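PDB 2CWA: single-stranded DNA-binding protein from Thermus thermophilus, which binds single-stranded DNA and probably recruits partner proteins to their sites of action in DNA replication, recombination and repair. Local coordinates for residues 130-135 / 193-198; 179-184 / 221-226. All coordinates share one frame; numbering follows the deposited sequence.

Interaction 1: residues 130-135 / 193-198; sequences QVFLMG and GLFVIG
F132 and I197 sit opposite each other as a non-hydrogen-bonded antiparallel pair, their side chains side by side on one face of the sheet. CG of F132 is anti to its own carbonyl carbon (chi1 -71°), and from there the ring lies alongside the isoleucine, with F132 CE1 3.8 Å from I197 CD1. The tip of F195 arrives at the edge of that same ring, near its plane, F195 CZ standing 4.2 Å from F132 CD1. Q130, its chain extended, runs beside the isoleucine's CG2 branch and brings OE1 to 3.7 Å from I197 CG2. Further along, the selenomethionine M134 bends at its last torsion and keeps only loose contact with F195.

On the opposite face V131 and G198 pair. CG1 of V131 takes the crowded position between its N and carbonyl carbon (chi1 62°) and lies 3.4 Å from G198 O, over a residue with no side chain of its own. L133 and V196 come next, CB against CB.

Six backbone bonds hold this register, two in each of the pairs V131–G198, L133–V196 and G135–L194. The shortest joins V196 N to L133 O at 2.6 Å. CA-H...O contacts run between them, the closest from M134 CA to L194 O at 3.1 Å.

Around this core, Q130, F132 and M134 turn their other backbone edge to F9, R7 and L5 of strand 5-22, while V131 and L133 rest on V218. Pairing strand 128-145 with strand 193-206 is the closure of an OB-fold barrel, first strand to fourth. Chemically, the main chain supplies the polar bonding, and the side chains add apolar contact on both faces.

Interaction 2: residues 179-184 / 221-226; sequences RDLAEW and LRLERP
W184 lays its indole against the strand at L223. One face of the ring carries L223 O, 4.1 Å above the plane and shifted toward the rim; at the edge, near the plane, comes the backbone N of R225, 3.9 Å from W184 CH2. The six-membered ring does the touching: W184 CZ3 stands 3.6 Å from L223 CB. CG of W184 is anti to its backbone N (chi1 177°), which sends the indole forward along the strand as far as E224 and R225.

The other flat group, the guanidinium of R222, belongs to the far side of the strand, since R222 and E224 both start away from the helix. R222 NE bonds E224 OE2 at 2.7 Å, using the anti lone pair of that oxygen, and a weaker bond from NH2 reaches the same atom; this salt bridge links two residues on one side of the strand.

L181 is the second residue of the helix that packs on the strand. Its CG meets L223 CD1 at 3.7 Å as the two leucines cross obliquely, and its CD2 branch reaches back to the main chain, 3.7 Å from L221 C. An alanine in place of L181 would probably leave one side of L223 without its apolar mate and open a gap between helix and strand. The contact is van der Waals packing between a helix and a strand running nearly parallel, 18° apart, with axes 9.3 Å from each other.

The helix follows strand 169-178 and precedes strand 193-206, the usual place of the helix in an OB fold. Its A182 packs on A151, A153 and L143, while L223 also reaches L194 and V196; where the chain turns a corner at L221, L221 and R222 together face I197, a classic beta bulge.

The two interactions lie next to each other in the second OB-fold repeat, their centres about 11 Å apart, and strand 193-206 is what joins them. One edge of 193-198 is taken by 130-135 in interaction 1; the other edge is taken by 221-226, with probable hydrogen bonds from L221 N to I197 O at 2.7 Å and from F195 N to E224 O at 2.9 Å. Packing follows the same route: V196 CG2 touches L223 CD2 at 3.4 Å, and L223 in turn receives L181 and W184. Contact therefore runs from the barrel-closing strand pair through the short strand 222-224 to the helix of interaction 2.

Interaction 1: residues 130-135 / 193-198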
loop_
_atom_site.group_PDB
_atom_site.type_symbol
_atom_site.label_atom_id
_atom_site.label_comp_id
_atom_site.label_asym_id
_atom_site.label_seq_id
_atom_site.Cartn_x
_atom_site.Cartn_y
_atom_site.Cartn_z
ATOM N N GLN A 130 6.721 1.896 2.438
ATOM C CA GLN A 130 6.880 3.255 1.949
ATOM C C GLN A 130 6.422 3.403 0.503
ATOM O O GLN A 130 6.775 2.593 -0.343
ATOM C CB GLN A 130 8.354 3.652 2.061
ATOM C CG GLN A 130 8.645 5.107 1.747
ATOM C CD GLN A 130 10.101 5.476 1.993
ATOM O OE1 GLN A 130 10.460 6.651 2.001
ATOM N NE2 GLN A 130 10.944 4.474 2.186
ATOM N N VAL A 131 5.646 4.443 0.229
ATOM C CA VAL A 131 5.167 4.696 -1.128
ATOM C C VAL A 131 5.402 6.152 -1.513
ATOM O O VAL A 131 5.246 7.058 -0.688
ATOM C CB VAL A 131 3.650 4.384 -1.268
ATOM C CG1 VAL A 131 2.844 5.287 -0.355
ATOM C CG2 VAL A 131 3.206 4.576 -2.718
ATOM N N PHE A 132 5.801 6.364 -2.764
ATOM C CA PHE A 132 6.035 7.700 -3.301
ATOM C C PHE A 132 4.966 7.936 -4.357
ATOM O O PHE A 132 4.835 7.145 -5.293
ATOM C CB PHE A 132 7.406 7.776 -3.982
ATOM C CG PHE A 132 8.560 7.733 -3.038
ATOM C CD1 PHE A 132 9.165 8.907 -2.610
ATOM C CD2 PHE A 132 9.057 6.519 -2.587
ATOM C CE1 PHE A 132 10.258 8.867 -1.745
ATOM C CE2 PHE A 132 10.148 6.472 -1.721
ATOM C CZ PHE A 132 10.747 7.651 -1.302
ATOM N N LEU A 133 4.217 9.022 -4.225
ATOM C CA LEU A 133 3.171 9.331 -5.189
ATOM C C LEU A 133 3.159 10.806 -5.540
ATOM O O LEU A 133 3.504 11.655 -4.720
ATOM C CB LEU A 133 1.787 8.973 -4.626
ATOM C CG LEU A 133 1.425 7.514 -4.340
ATOM C CD1 LEU A 133 0.089 7.472 -3.599
ATOM C CD2 LEU A 133 1.337 6.735 -5.645
HETATM N N MSE A 134 2.759 11.107 -6.771
HETATM C CA MSE A 134 2.633 12.487 -7.204
HETATM C C MSE A 134 1.558 12.543 -8.272
HETATM O O MSE A 134 1.523 11.708 -9.179
HETATM C CB MSE A 134 3.957 13.038 -7.750
HETATM C CG MSE A 134 3.872 14.507 -8.164
HETATM SE SE MSE A 134 5.641 15.400 -8.171
HETATM C CE MSE A 134 6.661 13.946 -8.851
ATOM N N GLY A 135 0.676 13.527 -8.139
ATOM C CA GLY A 135 -0.419 13.702 -9.070
ATOM C C GLY A 135 -1.126 14.996 -8.734
ATOM O O GLY A 135 -0.505 15.935 -8.223
ATOM N N GLY A 193 -1.228 20.276 -7.394
ATOM C CA GLY A 193 -0.355 19.137 -7.538
ATOM C C GLY A 193 -0.077 18.654 -6.125
ATOM O O GLY A 193 -0.174 19.435 -5.172
ATOM N N LEU A 194 0.246 17.379 -5.970
ATOM C CA LEU A 194 0.548 16.840 -4.647
ATOM C C LEU A 194 1.584 15.734 -4.726
ATOM O O LEU A 194 1.445 14.794 -5.512
ATOM C CB LEU A 194 -0.720 16.292 -3.970
ATOM C CG LEU A 194 -0.488 15.748 -2.550
ATOM C CD1 LEU A 194 -0.127 16.914 -1.632
ATOM C CD2 LEU A 194 -1.727 15.026 -2.028
ATOM N N PHE A 195 2.630 15.872 -3.914
ATOM C CA PHE A 195 3.701 14.891 -3.820
ATOM C C PHE A 195 3.515 14.250 -2.443
ATOM O O PHE A 195 3.373 14.954 -1.433
ATOM C CB PHE A 195 5.075 15.573 -3.890
ATOM C CG PHE A 195 6.219 14.681 -3.489
ATOM C CD1 PHE A 195 6.753 13.760 -4.380
ATOM C CD2 PHE A 195 6.749 14.747 -2.198
ATOM C CE1 PHE A 195 7.796 12.914 -4.000
ATOM C CE2 PHE A 195 7.792 13.907 -1.805
ATOM C CZ PHE A 195 8.319 12.987 -2.706
ATOM N N VAL A 196 3.513 12.924 -2.404
ATOM C CA VAL A 196 3.316 12.209 -1.153
ATOM C C VAL A 196 4.301 11.094 -0.892
ATOM O O VAL A 196 4.668 10.346 -1.800
ATOM C CB VAL A 196 1.906 11.548 -1.097
ATOM C CG1 VAL A 196 1.714 10.827 0.239
ATOM C CG2 VAL A 196 0.829 12.580 -1.315
ATOM N N ILE A 197 4.751 11.006 0.355
ATOM C CA ILE A 197 5.594 9.903 0.785
ATOM C C ILE A 197 4.721 9.367 1.912
ATOM O O ILE A 197 4.401 10.093 2.860
ATOM C CB ILE A 197 6.941 10.330 1.380
ATOM C CG1 ILE A 197 7.796 11.046 0.323
ATOM C CG2 ILE A 197 7.676 9.096 1.881
ATOM C CD1 ILE A 197 9.183 11.438 0.828
ATOM N N GLY A 198 4.297 8.120 1.804
ATOM C CA GLY A 198 3.442 7.588 2.842
ATOM C C GLY A 198 3.598 6.111 3.075
ATOM O O GLY A 198 4.558 5.490 2.627
#

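Interaction 2: residues 179-184 / 221-226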
loop_
_atom_site.group_PDB
_atom_site.type_symbol
_atom_site.label_atom_id
_atom_site.label_comp_id
_atom_site.label_asym_id
_atom_site.label_seq_id
_atom_site.Cartn_x
_atom_site.Cartn_y
_atom_site.Cartn_z
ATOM N N ARG A 179 -2.760 15.431 12.071
ATOM C CA ARG A 179 -2.207 16.590 12.768
ATOM C C ARG A 179 -1.738 17.764 11.914
ATOM O O ARG A 179 -2.488 18.277 11.086
ATOM C CB ARG A 179 -1.075 16.117 13.679
ATOM C CG ARG A 179 -1.528 15.034 14.634
ATOM C CD ARG A 179 -0.397 14.468 15.459
ATOM N NE ARG A 179 -0.828 13.253 16.140
ATOM C CZ ARG A 179 -1.198 12.140 15.512
ATOM N NH1 ARG A 179 -1.182 12.088 14.187
ATOM N NH2 ARG A 179 -1.594 11.083 16.206
ATOM N N ASP A 180 -0.500 18.200 12.129
ATOM C CA ASP A 180 0.033 19.339 11.381
ATOM C C ASP A 180 -0.037 19.110 9.879
ATOM O O ASP A 180 -0.380 20.016 9.116
ATOM C CB ASP A 180 1.484 19.624 11.780
ATOM C CG ASP A 180 1.624 19.991 13.245
ATOM O OD1 ASP A 180 0.681 20.591 13.808
ATOM O OD2 ASP A 180 2.684 19.690 13.826
ATOM N N LEU A 181 0.292 17.892 9.463
ATOM C CA LEU A 181 0.273 17.526 8.052
ATOM C C LEU A 181 -1.139 17.714 7.510
ATOM O O LEU A 181 -1.333 18.160 6.376
ATOM C CB LEU A 181 0.721 16.072 7.904
ATOM C CG LEU A 181 1.297 15.605 6.568
ATOM C CD1 LEU A 181 2.394 16.569 6.117
ATOM C CD2 LEU A 181 1.855 14.186 6.729
ATOM N N ALA A 182 -2.134 17.394 8.333
ATOM C CA ALA A 182 -3.520 17.539 7.914
ATOM C C ALA A 182 -3.877 19.012 7.812
ATOM O O ALA A 182 -4.562 19.434 6.879
ATOM C CB ALA A 182 -4.458 16.827 8.905
ATOM N N GLU A 183 -3.410 19.810 8.763
ATOM C CA GLU A 183 -3.725 21.227 8.723
ATOM C C GLU A 183 -3.028 21.905 7.541
ATOM O O GLU A 183 -3.572 22.825 6.937
ATOM C CB GLU A 183 -3.364 21.875 10.062
ATOM C CG GLU A 183 -4.177 21.248 11.203
ATOM C CD GLU A 183 -3.969 21.913 12.547
ATOM O OE1 GLU A 183 -2.803 22.040 12.974
ATOM O OE2 GLU A 183 -4.981 22.293 13.182
ATOM N N TRP A 184 -1.840 21.428 7.199
ATOM C CA TRP A 184 -1.111 21.985 6.057
ATOM C C TRP A 184 -1.899 21.679 4.784
ATOM O O TRP A 184 -2.042 22.531 3.908
ATOM C CB TRP A 184 0.281 21.353 5.958
ATOM C CG TRP A 184 1.084 21.801 4.764
ATOM C CD1 TRP A 184 1.941 22.867 4.701
ATOM C CD2 TRP A 184 1.088 21.206 3.458
ATOM N NE1 TRP A 184 2.478 22.971 3.433
ATOM C CE2 TRP A 184 1.972 21.964 2.653
ATOM C CE3 TRP A 184 0.430 20.104 2.889
ATOM C CZ2 TRP A 184 2.213 21.656 1.307
ATOM C CZ3 TRP A 184 0.671 19.798 1.552
ATOM C CH2 TRP A 184 1.556 20.573 0.776
ATOM N N LEU A 221 3.160 10.680 5.196
ATOM C CA LEU A 221 4.225 10.894 6.168
ATOM C C LEU A 221 4.844 12.249 5.828
ATOM O O LEU A 221 5.327 12.967 6.704
ATOM C CB LEU A 221 5.280 9.796 6.056
ATOM C CG LEU A 221 4.853 8.396 6.504
ATOM C CD1 LEU A 221 5.919 7.378 6.113
ATOM C CD2 LEU A 221 4.621 8.393 8.011
ATOM N N ARG A 222 4.823 12.587 4.542
ATOM C CA ARG A 222 5.350 13.866 4.057
ATOM C C ARG A 222 4.500 14.304 2.881
ATOM O O ARG A 222 4.088 13.474 2.071
ATOM C CB ARG A 222 6.809 13.740 3.583
ATOM C CG ARG A 222 7.430 15.096 3.168
ATOM C CD ARG A 222 8.828 14.951 2.551
ATOM N NE ARG A 222 9.469 16.255 2.370
ATOM C CZ ARG A 222 10.495 16.692 3.102
ATOM N NH1 ARG A 222 11.007 15.931 4.057
ATOM N NH2 ARG A 222 10.994 17.906 2.899
ATOM N N LEU A 223 4.236 15.605 2.788
ATOM C CA LEU A 223 3.446 16.150 1.693
ATOM C C LEU A 223 4.130 17.394 1.147
ATOM O O LEU A 223 4.714 18.183 1.900
ATOM C CB LEU A 223 2.036 16.528 2.163
ATOM C CG LEU A 223 1.111 15.423 2.676
ATOM C CD1 LEU A 223 -0.162 16.055 3.228
ATOM C CD2 LEU A 223 0.778 14.450 1.541
ATOM N N GLU A 224 4.063 17.565 -0.165
ATOM C CA GLU A 224 4.656 18.725 -0.811
ATOM C C GLU A 224 3.722 19.114 -1.942
ATOM O O GLU A 224 2.918 18.297 -2.404
ATOM C CB GLU A 224 6.040 18.386 -1.376
ATOM C CG GLU A 224 7.031 17.832 -0.363
ATOM C CD GLU A 224 7.603 18.899 0.557
ATOM O OE1 GLU A 224 7.229 20.084 0.420
ATOM O OE2 GLU A 224 8.433 18.543 1.416
ATOM N N ARG A 225 3.807 20.362 -2.374
ATOM C CA ARG A 225 2.970 20.811 -3.467
ATOM C C ARG A 225 3.837 21.164 -4.674
ATOM O O ARG A 225 4.436 22.237 -4.726
ATOM C CB ARG A 225 2.149 22.028 -3.055
ATOM C CG ARG A 225 1.198 22.501 -4.137
ATOM C CD ARG A 225 0.921 23.992 -4.005
ATOM N NE ARG A 225 0.339 24.528 -5.228
ATOM C CZ ARG A 225 0.405 25.802 -5.589
ATOM N NH1 ARG A 225 1.030 26.683 -4.820
ATOM N NH2 ARG A 225 -0.151 26.194 -6.726
ATOM N N PRO A 226 3.936 20.251 -5.651
ATOM C CA PRO A 226 4.747 20.550 -6.836
ATOM C C PRO A 226 4.054 21.648 -7.638
ATOM O O PRO A 226 2.827 21.662 -7.754
ATOM C CB PRO A 226 4.794 19.207 -7.569
ATOM C CG PRO A 226 3.486 18.580 -7.203
ATOM C CD PRO A 226 3.364 18.895 -5.728
#